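Local structure of thiamine monophosphate kinase (Aquifex aeolicus, 1VQV) at residues Ala64-Val69 with Ile128-Leu132. The protein catalyses the ATP-dependent phosphorylation of thiamine monophosphate to thiamine diphosphate, the active form of vitamin B1, and works as a homodimer. Sequence-based numbering, arbitrary orientation.
Sequences AISVNV and ISVFL
Build Ala-64 to Val-69 as alpha helix (part of helix 57-73; phi/psi near -65/-40; Val-69 N to Ile-65 O 3.1 Å) and lay it on Ile-128 to Leu-132 of strand 127-136 (phi -110 to -140, psi 115 to 146). The axes approach to 8.5 Å and cross at -45°, with CA pairs Ala-64/Val-130 at 6.6 Å and Asn-68/Leu-132 at 6.3 Å, one helical turn matching two strand residues. Ile-128, Val-130 and Leu-132 point toward the helix; Ser-129 and Phe-131 point away and meet their counterparts in the second subunit, Phe-131 by ring stacking.

Apolar packing fills the space between. Ala-64 CB sits 4.1 Å from both Ile-128 CG2 and Val-130 CG2 (Val-130 chi1 -129°, between wells), and Ala-64 O 3.4 Å from Val-130 CG2. Ile-65 CD1 (chi1 m, chi2 m) reaches to 4.3 Å from Val-130 CG1; Leu-132 CD2 (chi1 t, chi2 p) lies 4.0 Å from Val-69 CG2 and 3.6 Å from Asn-68 CB.

Asn-68 (chi1 m) is the polar element: ND2 lies 3.0 Å from Val-130 CB and gives Val-130 O a weak hydrogen bond (3.4 Å), but it crowds Asp-43, so its place is less sure. OD1 weakly hydrogen-bonds Thr-41.

This is helix-on-sheet packing in the PurM-like N-terminal domain. The buried amide has polar neighbours beside the hydrocarbon, and through it the contact adjoins Thr-41 and Asp-43, which bind magnesium.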
loop_
_atom_site.group_PDB
_atom_site.type_symbol
_atom_site.label_atom_id
_atom_site.label_comp_id
_atom_site.label_asym_id
_atom_site.label_seq_id
_atom_site.Cartn_x
_atom_site.Cartn_y
_atom_site.Cartn_z
ATOM N N ALA B 64 -12.240 -1.086 -5.118
ATOM C CA ALA B 64 -10.927 -0.882 -4.511
ATOM C C ALA B 64 -11.022 -0.802 -2.991
ATOM O O ALA B 64 -10.172 -1.333 -2.276
ATOM C CB ALA B 64 -10.282 0.373 -5.066
ATOM N N ILE B 65 -12.056 -0.137 -2.499
ATOM C CA ILE B 65 -12.272 -0.010 -1.068
ATOM C C ILE B 65 -12.951 -1.260 -0.485
ATOM O O ILE B 65 -12.587 -1.737 0.583
ATOM C CB ILE B 65 -13.134 1.230 -0.764
ATOM C CG1 ILE B 65 -12.332 2.495 -1.084
ATOM C CG2 ILE B 65 -13.612 1.206 0.692
ATOM C CD1 ILE B 65 -11.086 2.682 -0.261
ATOM N N SER B 66 -13.924 -1.800 -1.205
ATOM C CA SER B 66 -14.640 -2.975 -0.737
ATOM C C SER B 66 -13.814 -4.241 -0.553
ATOM O O SER B 66 -14.067 -4.993 0.376
ATOM C CB SER B 66 -15.827 -3.277 -1.655
ATOM O OG SER B 66 -16.916 -2.413 -1.367
ATOM N N VAL B 67 -12.843 -4.498 -1.418
ATOM C CA VAL B 67 -12.060 -5.708 -1.255
ATOM C C VAL B 67 -11.297 -5.648 0.064
ATOM O O VAL B 67 -11.284 -6.615 0.827
ATOM C CB VAL B 67 -11.073 -5.915 -2.421
ATOM C CG1 VAL B 67 -10.239 -7.161 -2.184
ATOM C CG2 VAL B 67 -11.841 -6.057 -3.724
ATOM N N ASN B 68 -10.671 -4.514 0.352
ATOM C CA ASN B 68 -9.925 -4.394 1.593
ATOM C C ASN B 68 -10.800 -4.468 2.822
ATOM O O ASN B 68 -10.387 -4.994 3.851
ATOM C CB ASN B 68 -9.127 -3.098 1.627
ATOM C CG ASN B 68 -7.826 -3.229 0.922
ATOM O OD1 ASN B 68 -7.212 -4.284 0.957
ATOM N ND2 ASN B 68 -7.384 -2.165 0.280
ATOM N N VAL B 69 -12.010 -3.933 2.715
ATOM C CA VAL B 69 -12.951 -3.936 3.829
ATOM C C VAL B 69 -13.416 -5.365 4.150
ATOM O O VAL B 69 -13.609 -5.715 5.308
ATOM C CB VAL B 69 -14.183 -3.037 3.508
ATOM C CG1 VAL B 69 -15.205 -3.137 4.616
ATOM C CG2 VAL B 69 -13.747 -1.589 3.331
ATOM N N ILE B 128 -4.013 -0.242 -9.482
ATOM C CA ILE B 128 -4.622 0.301 -8.282
ATOM C C ILE B 128 -4.133 -0.502 -7.091
ATOM O O ILE B 128 -4.279 -1.718 -7.053
ATOM C CB ILE B 128 -6.162 0.248 -8.346
ATOM C CG1 ILE B 128 -6.656 0.940 -9.614
ATOM C CG2 ILE B 128 -6.748 0.965 -7.149
ATOM C CD1 ILE B 128 -8.147 0.952 -9.770
ATOM N N SER B 129 -3.542 0.190 -6.124
ATOM C CA SER B 129 -3.012 -0.452 -4.935
ATOM C C SER B 129 -3.584 0.261 -3.720
ATOM O O SER B 129 -3.318 1.439 -3.499
ATOM C CB SER B 129 -1.481 -0.372 -4.952
ATOM O OG SER B 129 -0.902 -1.028 -3.842
ATOM N N VAL B 130 -4.365 -0.464 -2.929
ATOM C CA VAL B 130 -5.016 0.109 -1.760
ATOM C C VAL B 130 -4.484 -0.437 -0.440
ATOM O O VAL B 130 -4.108 -1.613 -0.324
ATOM C CB VAL B 130 -6.534 -0.151 -1.810
ATOM C CG1 VAL B 130 -7.292 1.138 -1.607
ATOM C CG2 VAL B 130 -6.899 -0.801 -3.128
ATOM N N PHE B 131 -4.477 0.435 0.559
ATOM C CA PHE B 131 -3.999 0.088 1.884
ATOM C C PHE B 131 -5.077 0.467 2.869
ATOM O O PHE B 131 -5.607 1.570 2.826
ATOM C CB PHE B 131 -2.714 0.866 2.175
ATOM C CG PHE B 131 -2.207 0.749 3.595
ATOM C CD1 PHE B 131 -1.826 -0.489 4.130
ATOM C CD2 PHE B 131 -2.024 1.902 4.369
ATOM C CE1 PHE B 131 -1.263 -0.573 5.412
ATOM C CE2 PHE B 131 -1.464 1.831 5.645
ATOM C CZ PHE B 131 -1.081 0.596 6.169
ATOM N N LEU B 132 -5.390 -0.442 3.775
ATOM C CA LEU B 132 -6.422 -0.161 4.740
ATOM C C LEU B 132 -6.072 -0.601 6.136
ATOM O O LEU B 132 -5.578 -1.708 6.352
ATOM C CB LEU B 132 -7.709 -0.840 4.315
ATOM C CG LEU B 132 -8.903 -0.652 5.239
ATOM C CD1 LEU B 132 -9.335 0.791 5.254
ATOM C CD2 LEU B 132 -10.032 -1.521 4.747
#